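Local coordinates for protein subclass B1 metallo-beta-lactamase (Myroides odoratimimus, PDB 6T5L) that probably hydrolyses beta-lactam antibiotics, carbapenems among them, as a zinc-dependent metallo-beta-lactamase of subclass B1, at residues 96-101 and 189-194; 92-95 and 101-104; 181-186 and 198-203; 217-222 and 227-232. One frame throughout, in Å; residues are numbered along the deposited sequence.

Contact 1 (96-101 and 189-194); sequences HFHDDC and KGYLGD. With ZN (zinc ion), chain C; ZN (zinc ion), chain D.
The HXHXD zinc-binding motif of metallo-beta-lactamases, here 96-HFHDD-100, meets the loop 189-194 through its second histidine, His-98, and Asp-194. The imidazole of His-98 works at both nitrogens: ND1 binds one zinc ion at 2.0 Å, and NE2 donates a hydrogen bond to Asp-194 OD2 at 2.7 Å. That bond is nearly straight (166°), lies in the ring plane and uses the anti lone pair of OD2, although the carboxylate plane itself is turned 33° from the ring. With CG of His-98 beside the backbone N and anti to the carbonyl carbon (chi1 -74°), the ring reaches out between metal and carboxylate, which together fix its rotation; Asp-194 is thus a second-shell residue of the site. OD2 also sits 3.4 Å from Phe-97 CZ, in an oblique approach. Tyr-191 adds a looser touch, the edge of its phenol ring near CE2 lying 4.3 Å from His-98 CE1. His-96 NE2 binds the same zinc ion at 2.0 Å, with His-161 as the third histidine. Asp-100 OD2 instead holds the second zinc ion together with Cys-180 and His-221. Among the neighbouring elements, His-98 is the N-cap of the short helix 99-102, Phe-97 packs on helix 119-127, and Leu-192 of the facing loop leans on Phe-237 of helix 228-237.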
loop_
_atom_site.group_PDB
_atom_site.type_symbol
_atom_site.label_atom_id
_atom_site.label_comp_id
_atom_site.label_asym_id
_atom_site.label_seq_id
_atom_site.Cartn_x
_atom_site.Cartn_y
_atom_site.Cartn_z
ATOM N N HIS A 96 1.080 0.660 6.836
ATOM C CA HIS A 96 0.838 0.707 8.285
ATOM C C HIS A 96 0.896 -0.718 8.866
ATOM O O HIS A 96 1.235 -1.691 8.185
ATOM C CB HIS A 96 -0.482 1.451 8.676
ATOM C CG HIS A 96 -1.764 0.832 8.186
ATOM N ND1 HIS A 96 -2.171 0.943 6.880
ATOM C CD2 HIS A 96 -2.806 0.246 8.852
ATOM C CE1 HIS A 96 -3.368 0.373 6.749
ATOM N NE2 HIS A 96 -3.760 -0.082 7.926
ATOM N N PHE A 97 0.590 -0.836 10.151
ATOM C CA PHE A 97 0.917 -2.050 10.901
ATOM C C PHE A 97 -0.190 -3.109 10.857
ATOM O O PHE A 97 -0.003 -4.184 11.412
ATOM C CB PHE A 97 1.239 -1.693 12.359
ATOM C CG PHE A 97 0.035 -1.302 13.166
ATOM C CD1 PHE A 97 -0.494 -0.022 13.110
ATOM C CD2 PHE A 97 -0.552 -2.223 14.022
ATOM C CE1 PHE A 97 -1.638 0.326 13.889
ATOM C CE2 PHE A 97 -1.668 -1.879 14.813
ATOM C CZ PHE A 97 -2.217 -0.633 14.735
ATOM N N HIS A 98 -1.306 -2.875 10.181
ATOM C CA HIS A 98 -2.361 -3.884 10.166
ATOM C C HIS A 98 -2.024 -5.026 9.210
ATOM O O HIS A 98 -1.104 -4.931 8.397
ATOM C CB HIS A 98 -3.678 -3.270 9.727
ATOM C CG HIS A 98 -4.294 -2.429 10.777
ATOM N ND1 HIS A 98 -5.170 -1.405 10.496
ATOM C CD2 HIS A 98 -4.171 -2.479 12.123
ATOM C CE1 HIS A 98 -5.551 -0.846 11.634
ATOM N NE2 HIS A 98 -4.984 -1.499 12.638
ATOM N N ASP A 99 -2.866 -6.068 9.231
ATOM C CA ASP A 99 -2.550 -7.285 8.486
ATOM C C ASP A 99 -2.818 -7.160 6.993
ATOM O O ASP A 99 -2.249 -7.946 6.222
ATOM C CB ASP A 99 -3.319 -8.495 9.038
ATOM C CG ASP A 99 -2.616 -9.176 10.237
ATOM O OD1 ASP A 99 -1.444 -8.876 10.517
ATOM O OD2 ASP A 99 -3.249 -10.035 10.880
ATOM N N ASP A 100 -3.643 -6.186 6.542
ATOM C CA ASP A 100 -3.687 -5.904 5.101
ATOM C C ASP A 100 -2.481 -5.081 4.645
ATOM O O ASP A 100 -2.493 -4.525 3.510
ATOM C CB ASP A 100 -5.028 -5.249 4.657
ATOM C CG ASP A 100 -5.484 -4.032 5.503
ATOM O OD1 ASP A 100 -5.423 -4.054 6.753
ATOM O OD2 ASP A 100 -6.090 -3.096 4.927
ATOM N N CYS A 101 -1.420 -5.050 5.473
ATOM C CA CYS A 101 -0.181 -4.442 5.012
ATOM C C CYS A 101 1.007 -5.372 5.209
ATOM O O CYS A 101 1.940 -5.309 4.400
ATOM C CB CYS A 101 0.076 -3.092 5.711
ATOM S SG CYS A 101 -1.409 -2.031 5.866
ATOM N N LYS A 189 -17.148 4.908 6.710
ATOM C CA LYS A 189 -15.965 5.204 7.517
ATOM C C LYS A 189 -15.127 3.964 7.793
ATOM O O LYS A 189 -13.892 4.057 7.898
ATOM C CB LYS A 189 -16.393 5.875 8.818
ATOM C CG LYS A 189 -17.322 7.026 8.557
ATOM C CD LYS A 189 -17.330 7.995 9.682
ATOM C CE LYS A 189 -17.864 9.352 9.224
ATOM N NZ LYS A 189 -19.350 9.341 8.961
ATOM N N GLY A 190 -15.757 2.786 7.878
ATOM C CA GLY A 190 -14.942 1.609 8.175
ATOM C C GLY A 190 -14.423 1.526 9.617
ATOM O O GLY A 190 -14.991 2.096 10.557
ATOM N N TYR A 191 -13.297 0.844 9.763
ATOM C CA TYR A 191 -12.746 0.502 11.061
ATOM C C TYR A 191 -12.048 1.697 11.697
ATOM O O TYR A 191 -11.114 2.274 11.127
ATOM C CB TYR A 191 -11.752 -0.660 10.939
ATOM C CG TYR A 191 -11.168 -1.064 12.284
ATOM C CD1 TYR A 191 -11.976 -1.261 13.401
ATOM C CD2 TYR A 191 -9.802 -1.175 12.444
ATOM C CE1 TYR A 191 -11.432 -1.604 14.626
ATOM C CE2 TYR A 191 -9.253 -1.509 13.640
ATOM C CZ TYR A 191 -10.069 -1.731 14.737
ATOM O OH TYR A 191 -9.501 -2.066 15.903
ATOM N N LEU A 192 -12.475 2.048 12.900
ATOM C CA LEU A 192 -11.973 3.253 13.531
ATOM C C LEU A 192 -11.219 2.944 14.812
ATOM O O LEU A 192 -10.922 3.872 15.563
ATOM C CB LEU A 192 -13.139 4.223 13.822
ATOM C CG LEU A 192 -13.969 4.673 12.633
ATOM C CD1 LEU A 192 -15.118 5.570 13.080
ATOM C CD2 LEU A 192 -12.973 5.351 11.637
ATOM N N GLY A 193 -10.939 1.656 15.097
ATOM C CA GLY A 193 -10.400 1.294 16.404
ATOM C C GLY A 193 -9.026 1.888 16.656
ATOM O O GLY A 193 -8.699 2.230 17.794
ATOM N N ASP A 194 -8.228 2.070 15.594
ATOM C CA ASP A 194 -6.883 2.637 15.682
ATOM C C ASP A 194 -6.792 4.030 15.063
ATOM O O ASP A 194 -5.683 4.539 14.846
ATOM C CB ASP A 194 -5.880 1.703 14.991
ATOM C CG ASP A 194 -5.733 0.375 15.723
ATOM O OD1 ASP A 194 -5.827 0.395 16.937
ATOM O OD2 ASP A 194 -5.596 -0.699 15.107
HETATM ZN ZN ZN C . -5.567 -0.620 8.703
HETATM ZN ZN ZN D . -7.294 -1.268 5.449
HETATM O O HOH W 1 -5.944 -1.361 7.751
HETATM O O HOH W 2 -9.083 0.054 6.080
#

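Contact 2 (92-95 and 101-104); sequences LIPT and CIGG
Pro-94 and Ile-102 cross at a slant, pinching together the two ends of the zinc-binding loop that follows strand 88-93 in this metallo-beta-lactamase fold. The pyrrolidine ring presents its CB and CG to the CG2 branch of the isoleucine: Pro-94 CB lies 3.5 Å from Ile-102 CG2, and Pro-94 CG lies 3.9 Å from the same methyl. The first torsion of Ile-102 (chi1 58°) places CG1 between the backbone N and the carbonyl carbon, the crowded position, so that CG2 turns to the proline while CD1 runs off toward the backbone of Phe-97. Cys-101 comes alongside with its CB 4.3 Å from Pro-94 CB. Its SG points the other way, over one face of the His-96 imidazole near the rim, about 5 Å from a zinc ion. The contact is buried and mostly apolar, and it brings the end of the short helix 99-102 back against the strand end from which the metal ligands emerge. Leu-92, two residues before the proline, packs on Ile-105 and Phe-108 of helix 105-110. At the polar end, Thr-95 OG1 approaches Cys-101 SG only to 4.0 Å, its hydrogen bond being made instead with Asp-66 OD1.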
loop_
_atom_site.group_PDB
_atom_site.type_symbol
_atom_site.label_atom_id
_atom_site.label_comp_id
_atom_site.label_asym_id
_atom_site.label_seq_id
_atom_site.Cartn_x
_atom_site.Cartn_y
_atom_site.Cartn_z
ATOM N N LEU A 92 9.950 -3.877 -0.083
ATOM C CA LEU A 92 8.574 -3.911 0.375
ATOM C C LEU A 92 8.350 -2.758 1.353
ATOM O O LEU A 92 9.142 -2.549 2.287
ATOM C CB LEU A 92 8.281 -5.239 1.052
ATOM C CG LEU A 92 6.980 -5.287 1.815
ATOM C CD1 LEU A 92 5.786 -5.349 0.946
ATOM C CD2 LEU A 92 7.116 -6.554 2.685
ATOM N N ILE A 93 7.268 -1.991 1.141
ATOM C CA ILE A 93 6.910 -0.907 2.017
ATOM C C ILE A 93 5.525 -1.169 2.556
ATOM O O ILE A 93 4.519 -0.869 1.922
ATOM C CB ILE A 93 6.954 0.474 1.307
ATOM C CG1 ILE A 93 8.332 0.698 0.683
ATOM C CG2 ILE A 93 6.549 1.550 2.291
ATOM C CD1 ILE A 93 8.356 1.674 -0.413
ATOM N N PRO A 94 5.419 -1.674 3.787
ATOM C CA PRO A 94 4.100 -1.742 4.425
ATOM C C PRO A 94 3.661 -0.353 4.873
ATOM O O PRO A 94 4.416 0.338 5.547
ATOM C CB PRO A 94 4.319 -2.673 5.620
ATOM C CG PRO A 94 5.797 -2.945 5.710
ATOM C CD PRO A 94 6.509 -2.080 4.675
ATOM N N THR A 95 2.434 0.047 4.528
ATOM C CA THR A 95 2.030 1.448 4.693
ATOM C C THR A 95 1.463 1.720 6.085
ATOM O O THR A 95 1.330 2.900 6.439
ATOM C CB THR A 95 1.006 1.895 3.610
ATOM O OG1 THR A 95 -0.191 1.109 3.700
ATOM C CG2 THR A 95 1.643 1.805 2.242
ATOM N N CYS A 101 -1.420 -5.050 5.473
ATOM C CA CYS A 101 -0.181 -4.442 5.012
ATOM C C CYS A 101 1.007 -5.372 5.209
ATOM O O CYS A 101 1.940 -5.309 4.400
ATOM C CB CYS A 101 0.076 -3.092 5.711
ATOM S SG CYS A 101 -1.409 -2.031 5.866
ATOM N N ILE A 102 0.990 -6.245 6.261
ATOM C CA ILE A 102 2.129 -7.103 6.563
ATOM C C ILE A 102 1.743 -8.571 6.673
ATOM O O ILE A 102 2.535 -9.403 7.150
ATOM C CB ILE A 102 2.814 -6.659 7.874
ATOM C CG1 ILE A 102 1.811 -6.687 9.028
ATOM C CG2 ILE A 102 3.398 -5.304 7.755
ATOM C CD1 ILE A 102 2.418 -6.980 10.308
ATOM N N GLY A 103 0.533 -8.915 6.226
ATOM C CA GLY A 103 0.031 -10.271 6.419
ATOM C C GLY A 103 0.919 -11.331 5.792
ATOM O O GLY A 103 1.044 -12.412 6.336
ATOM N N GLY A 104 1.598 -11.015 4.673
ATOM C CA GLY A 104 2.435 -11.991 3.982
ATOM C C GLY A 104 3.922 -11.713 4.161
ATOM O O GLY A 104 4.763 -12.076 3.310
#

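Contact 3 (181-186 and 198-203); sequences LIKEID and KEWSTT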
loop_
_atom_site.group_PDB
_atom_site.type_symbol
_atom_site.label_atom_id
_atom_site.label_comp_id
_atom_site.label_asym_id
_atom_site.label_seq_id
_atom_site.Cartn_x
_atom_site.Cartn_y
_atom_site.Cartn_z
ATOM N N LEU A 181 -5.571 5.162 4.661
ATOM C CA LEU A 181 -5.918 6.561 4.860
ATOM C C LEU A 181 -6.896 7.114 3.815
ATOM O O LEU A 181 -7.598 8.086 4.107
ATOM C CB LEU A 181 -4.639 7.380 4.862
ATOM C CG LEU A 181 -4.761 8.874 5.140
ATOM C CD1 LEU A 181 -4.935 9.287 6.588
ATOM C CD2 LEU A 181 -3.464 9.463 4.516
ATOM N N ILE A 182 -6.998 6.514 2.642
ATOM C CA ILE A 182 -7.805 7.045 1.547
ATOM C C ILE A 182 -8.929 6.064 1.259
ATOM O O ILE A 182 -8.675 4.874 1.034
ATOM C CB ILE A 182 -6.966 7.276 0.269
ATOM C CG1 ILE A 182 -5.896 8.321 0.518
ATOM C CG2 ILE A 182 -7.841 7.745 -0.902
ATOM C CD1 ILE A 182 -6.431 9.655 1.201
ATOM N N LYS A 183 -10.154 6.571 1.216
ATOM C CA LYS A 183 -11.325 5.772 0.912
ATOM C C LYS A 183 -11.634 5.878 -0.584
ATOM O O LYS A 183 -11.236 6.833 -1.253
ATOM C CB LYS A 183 -12.560 6.254 1.713
ATOM C CG LYS A 183 -12.483 6.191 3.252
ATOM C CD LYS A 183 -12.070 4.810 3.793
ATOM C CE LYS A 183 -12.515 4.632 5.218
ATOM N NZ LYS A 183 -11.887 3.487 5.834
ATOM N N GLU A 184 -12.358 4.886 -1.085
ATOM C CA GLU A 184 -12.983 4.888 -2.388
ATOM C C GLU A 184 -14.248 5.735 -2.312
ATOM O O GLU A 184 -14.758 6.056 -1.216
ATOM C CB GLU A 184 -13.283 3.439 -2.834
ATOM C CG GLU A 184 -14.544 2.858 -2.197
ATOM C CD GLU A 184 -15.054 1.546 -2.841
ATOM O OE1 GLU A 184 -15.601 0.735 -2.063
ATOM O OE2 GLU A 184 -14.953 1.342 -4.084
ATOM N N ILE A 185 -14.728 6.140 -3.484
ATOM C CA ILE A 185 -15.941 6.950 -3.548
ATOM C C ILE A 185 -17.097 6.213 -2.883
ATOM O O ILE A 185 -17.322 5.020 -3.109
ATOM C CB ILE A 185 -16.253 7.318 -5.003
ATOM C CG1 ILE A 185 -15.074 8.079 -5.575
ATOM C CG2 ILE A 185 -17.530 8.220 -5.100
ATOM C CD1 ILE A 185 -14.887 9.508 -4.958
ATOM N N ASP A 186 -17.797 6.918 -2.006
ATOM C CA ASP A 186 -18.996 6.460 -1.309
ATOM C C ASP A 186 -18.731 5.363 -0.275
ATOM O O ASP A 186 -19.680 4.806 0.283
ATOM C CB ASP A 186 -20.078 6.010 -2.306
ATOM C CG ASP A 186 -20.675 7.191 -3.077
ATOM O OD1 ASP A 186 -20.784 8.292 -2.477
ATOM O OD2 ASP A 186 -20.986 7.050 -4.284
ATOM N N LYS A 198 -9.992 12.963 14.751
ATOM C CA LYS A 198 -9.905 14.422 14.824
ATOM C C LYS A 198 -8.972 14.949 13.740
ATOM O O LYS A 198 -9.166 16.064 13.247
ATOM C CB LYS A 198 -9.483 14.879 16.211
ATOM C CG LYS A 198 -10.549 14.600 17.288
ATOM C CD LYS A 198 -11.982 14.557 16.705
ATOM C CE LYS A 198 -13.080 14.925 17.699
ATOM N NZ LYS A 198 -14.317 14.085 17.522
ATOM N N GLU A 199 -8.030 14.132 13.289
ATOM C CA GLU A 199 -7.037 14.597 12.356
ATOM C C GLU A 199 -7.172 14.005 10.969
ATOM O O GLU A 199 -6.462 14.461 10.070
ATOM C CB GLU A 199 -5.626 14.292 12.887
ATOM C CG GLU A 199 -5.125 15.225 13.986
ATOM C CD GLU A 199 -4.936 16.677 13.523
ATOM O OE1 GLU A 199 -4.033 16.945 12.698
ATOM O OE2 GLU A 199 -5.702 17.550 13.985
ATOM N N TRP A 200 -7.978 12.950 10.775
ATOM C CA TRP A 200 -7.998 12.268 9.467
ATOM C C TRP A 200 -8.135 13.282 8.329
ATOM O O TRP A 200 -7.427 13.233 7.315
ATOM C CB TRP A 200 -9.183 11.279 9.408
ATOM C CG TRP A 200 -9.058 10.169 8.435
ATOM C CD1 TRP A 200 -8.560 10.253 7.159
ATOM C CD2 TRP A 200 -9.458 8.794 8.624
ATOM N NE1 TRP A 200 -8.559 9.011 6.559
ATOM C CE2 TRP A 200 -9.125 8.096 7.422
ATOM C CE3 TRP A 200 -10.059 8.089 9.674
ATOM C CZ2 TRP A 200 -9.376 6.711 7.254
ATOM C CZ3 TRP A 200 -10.292 6.723 9.520
ATOM C CH2 TRP A 200 -9.916 6.032 8.321
ATOM N N SER A 201 -9.079 14.185 8.437
ATOM C CA SER A 201 -9.341 14.977 7.235
ATOM C C SER A 201 -8.240 16.021 6.990
ATOM O O SER A 201 -7.812 16.208 5.827
ATOM C CB SER A 201 -10.702 15.622 7.317
ATOM O OG SER A 201 -10.520 16.847 7.945
ATOM N N THR A 202 -7.722 16.680 8.056
ATOM C CA THR A 202 -6.610 17.601 7.807
ATOM C C THR A 202 -5.399 16.833 7.248
ATOM O O THR A 202 -4.728 17.309 6.310
ATOM C CB THR A 202 -6.230 18.444 9.039
ATOM O OG1 THR A 202 -5.280 17.774 9.843
ATOM C CG2 THR A 202 -7.382 18.765 9.903
ATOM N N THR A 203 -5.182 15.590 7.699
ATOM C CA THR A 203 -4.117 14.779 7.103
ATOM C C THR A 203 -4.321 14.655 5.592
ATOM O O THR A 203 -3.384 14.806 4.818
ATOM C CB THR A 203 -4.045 13.389 7.733
ATOM O OG1 THR A 203 -3.586 13.497 9.082
ATOM C CG2 THR A 203 -3.033 12.516 7.000
#
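Leu-181 O receives the indole N-H of Trp-200, NE1 to O 2.8 Å, in a nearly straight bond with an N-H...O angle of 168°. The oxygen lies at the edge of the indole, in its plane, while the N-H comes to the carbonyl from a bent direction (132° at the oxygen) and somewhat tilted from the carbonyl plane. The leucine side chain runs past the indole in the opposite sense. With CG anti to the backbone N (chi1 -176°), it brings CD1 to 3.6 Å from Trp-200 NE1 and 3.8 Å from Trp-200 CD1. The same CD1 lies 3.8 Å from Thr-203 CG2, one helical turn further on, so this one methyl touches both side chains. The hydroxyl of Thr-203 is turned elsewhere, to Glu-159 O. At the far end of the indole, the bent chain of Lys-183 crosses at about a right angle, its NZ 4.1 Å from Trp-200 CH2 and weakly hydrogen-bonded to Lys-189 O. The contact ties the loop after strand 175-179 to the first turn of helix 200-210; Phe-237 stacks on the indole, which also touches His-161. A buried carbonyl one residue after Cys-180 is thus satisfied by a side-chain donor, consistent with a fixed backbone next to that zinc ligand.

Contact 4 (217-222 and 227-232); sequences VIPGHG and IELFDY. With ZN (zinc ion), chain D.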
loop_
_atom_site.group_PDB
_atom_site.type_symbol
_atom_site.label_atom_id
_atom_site.label_comp_id
_atom_site.label_asym_id
_atom_site.label_seq_id
_atom_site.Cartn_x
_atom_site.Cartn_y
_atom_site.Cartn_z
ATOM N N VAL A 217 -4.963 7.163 -8.039
ATOM C CA VAL A 217 -5.012 7.153 -6.589
ATOM C C VAL A 217 -5.621 5.825 -6.173
ATOM O O VAL A 217 -6.768 5.531 -6.533
ATOM C CB VAL A 217 -5.836 8.336 -6.047
ATOM C CG1 VAL A 217 -5.972 8.230 -4.520
ATOM C CG2 VAL A 217 -5.210 9.686 -6.479
ATOM N N ILE A 218 -4.865 5.022 -5.438
ATOM C CA ILE A 218 -5.332 3.678 -5.090
ATOM C C ILE A 218 -5.671 3.677 -3.603
ATOM O O ILE A 218 -4.782 3.889 -2.774
ATOM C CB ILE A 218 -4.296 2.598 -5.426
ATOM C CG1 ILE A 218 -4.074 2.555 -6.939
ATOM C CG2 ILE A 218 -4.775 1.264 -4.863
ATOM C CD1 ILE A 218 -2.752 1.822 -7.299
ATOM N N PRO A 219 -6.925 3.504 -3.238
ATOM C CA PRO A 219 -7.287 3.413 -1.829
ATOM C C PRO A 219 -6.968 2.021 -1.290
ATOM O O PRO A 219 -6.749 1.075 -2.050
ATOM C CB PRO A 219 -8.799 3.618 -1.852
ATOM C CG PRO A 219 -9.220 2.916 -3.192
ATOM C CD PRO A 219 -8.043 3.088 -4.126
ATOM N N GLY A 220 -7.038 1.887 0.043
ATOM C CA GLY A 220 -6.700 0.609 0.684
ATOM C C GLY A 220 -7.749 -0.436 0.406
ATOM O O GLY A 220 -7.454 -1.635 0.371
ATOM N N HIS A 221 -8.988 -0.004 0.167
ATOM C CA HIS A 221 -10.034 -0.947 -0.200
ATOM C C HIS A 221 -10.903 -0.327 -1.288
ATOM O O HIS A 221 -11.240 0.851 -1.191
ATOM C CB HIS A 221 -10.868 -1.295 1.044
ATOM C CG HIS A 221 -10.031 -1.654 2.233
ATOM N ND1 HIS A 221 -9.737 -2.958 2.568
ATOM C CD2 HIS A 221 -9.407 -0.881 3.150
ATOM C CE1 HIS A 221 -8.980 -2.973 3.648
ATOM N NE2 HIS A 221 -8.768 -1.726 4.023
ATOM N N GLY A 222 -11.334 -1.130 -2.256
ATOM C CA GLY A 222 -12.328 -0.668 -3.231
ATOM C C GLY A 222 -11.692 -0.076 -4.482
ATOM O O GLY A 222 -10.504 -0.305 -4.810
ATOM N N ILE A 227 -8.028 12.215 -7.959
ATOM C CA ILE A 227 -7.909 13.021 -6.748
ATOM C C ILE A 227 -9.253 13.223 -6.049
ATOM O O ILE A 227 -9.281 13.612 -4.873
ATOM C CB ILE A 227 -7.267 14.400 -7.028
ATOM C CG1 ILE A 227 -7.974 15.109 -8.175
ATOM C CG2 ILE A 227 -5.796 14.261 -7.328
ATOM C CD1 ILE A 227 -7.309 16.395 -8.553
ATOM N N GLU A 228 -10.359 12.924 -6.722
ATOM C CA GLU A 228 -11.658 12.950 -6.071
ATOM C C GLU A 228 -11.751 11.948 -4.912
ATOM O O GLU A 228 -12.633 12.076 -4.054
ATOM C CB GLU A 228 -12.736 12.729 -7.151
ATOM C CG GLU A 228 -12.853 11.311 -7.735
ATOM C CD GLU A 228 -11.876 10.951 -8.902
ATOM O OE1 GLU A 228 -10.948 11.748 -9.261
ATOM O OE2 GLU A 228 -12.065 9.813 -9.434
ATOM N N LEU A 229 -10.864 10.972 -4.848
ATOM C CA LEU A 229 -10.854 10.114 -3.670
ATOM C C LEU A 229 -10.347 10.897 -2.477
ATOM O O LEU A 229 -10.909 10.780 -1.388
ATOM C CB LEU A 229 -10.006 8.866 -3.887
ATOM C CG LEU A 229 -10.810 7.747 -4.541
ATOM C CD1 LEU A 229 -11.284 8.054 -5.989
ATOM C CD2 LEU A 229 -9.953 6.480 -4.520
ATOM N N PHE A 230 -9.324 11.741 -2.684
ATOM C CA PHE A 230 -8.896 12.680 -1.654
ATOM C C PHE A 230 -10.082 13.521 -1.169
ATOM O O PHE A 230 -10.375 13.602 0.031
ATOM C CB PHE A 230 -7.831 13.624 -2.206
ATOM C CG PHE A 230 -6.551 12.977 -2.682
ATOM C CD1 PHE A 230 -6.172 11.684 -2.276
ATOM C CD2 PHE A 230 -5.696 13.691 -3.513
ATOM C CE1 PHE A 230 -4.980 11.140 -2.686
ATOM C CE2 PHE A 230 -4.510 13.135 -3.938
ATOM C CZ PHE A 230 -4.150 11.850 -3.494
ATOM N N ASP A 231 -10.767 14.175 -2.115
ATOM C CA ASP A 231 -11.845 15.087 -1.760
ATOM C C ASP A 231 -12.919 14.360 -0.982
ATOM O O ASP A 231 -13.411 14.853 0.039
ATOM C CB ASP A 231 -12.486 15.705 -3.012
ATOM C CG ASP A 231 -11.612 16.713 -3.692
ATOM O OD1 ASP A 231 -10.810 17.362 -2.999
ATOM O OD2 ASP A 231 -11.778 16.893 -4.920
ATOM N N TYR A 232 -13.317 13.188 -1.471
ATOM C CA TYR A 232 -14.371 12.449 -0.806
ATOM C C TYR A 232 -13.940 12.038 0.616
ATOM O O TYR A 232 -14.725 12.136 1.559
ATOM C CB TYR A 232 -14.770 11.249 -1.674
ATOM C CG TYR A 232 -15.745 10.382 -0.942
ATOM C CD1 TYR A 232 -17.147 10.635 -1.010
ATOM C CD2 TYR A 232 -15.278 9.370 -0.112
ATOM C CE1 TYR A 232 -18.045 9.846 -0.257
ATOM C CE2 TYR A 232 -16.166 8.594 0.652
ATOM C CZ TYR A 232 -17.524 8.813 0.569
ATOM O OH TYR A 232 -18.316 7.983 1.317
HETATM ZN ZN ZN D . -7.294 -1.268 5.449
HETATM O O HOH W 2 -9.083 0.054 6.080
#
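Val-217 is wedged against helix 228-237 with both methyls engaged, and here the packing of the edge strand 216-219 on the C-terminal helix is tight. CG1, anti to the backbone N (chi1 175°), lies 3.6 Å from Phe-230 CE1 and 4.1 Å from Leu-229 CB, while CG2 lies 3.8 Å from Phe-230 CZ. The valine meets the phenyl ring obliquely. Two residues along the strand, Pro-219 lays its CG 3.9 Å from Leu-229 CD2; that methyl also rests 3.9 Å from Val-217 O, so it touches both the proline ring and the valine carbonyl. Strand and helix segments run at 46° to each other, their axes 9.4 Å apart at closest. The outer side is looser. Ile-227, just before the helix, turns its CB away and stays partly exposed, and Glu-228 is exposed, OE2 being hydrogen-bonded to Gly-226 N. Beyond Pro-219 the chain leaves the helix altogether and makes for the metal. His-221 NE2 binds a zinc ion at 2.1 Å beside Asp-100 and Cys-180, and its ND1 is hydrogen-bonded to Ala-50 O. Between the two segments the contact is thus van der Waals packing, with a backbone hydrogen bond from Val-217 to Gly-225 in the intervening turn; polar and metal bonds take over at the histidine, whose ring is held at both nitrogens.

Along the chain, contact 2 comes first, closing the short loop between strand 88-93 and helix 99-102 that carries the first zinc ligands. Contact 1 starts from this loop, shares Cys-101 with contact 2, and spans 87 residues to reach the loop after strand 175-179. Contact 3 closes that same loop onto helix 200-210, and because its segments alternate with those of contact 1, the two cross; Lys-183 and Trp-200 touch the 189-194 segment. Contact 4 follows in series, folding helix 228-237 back on strand 216-219; it touches contact 3, and its His-221 meets Asp-100 of contact 1 at a shared zinc ion.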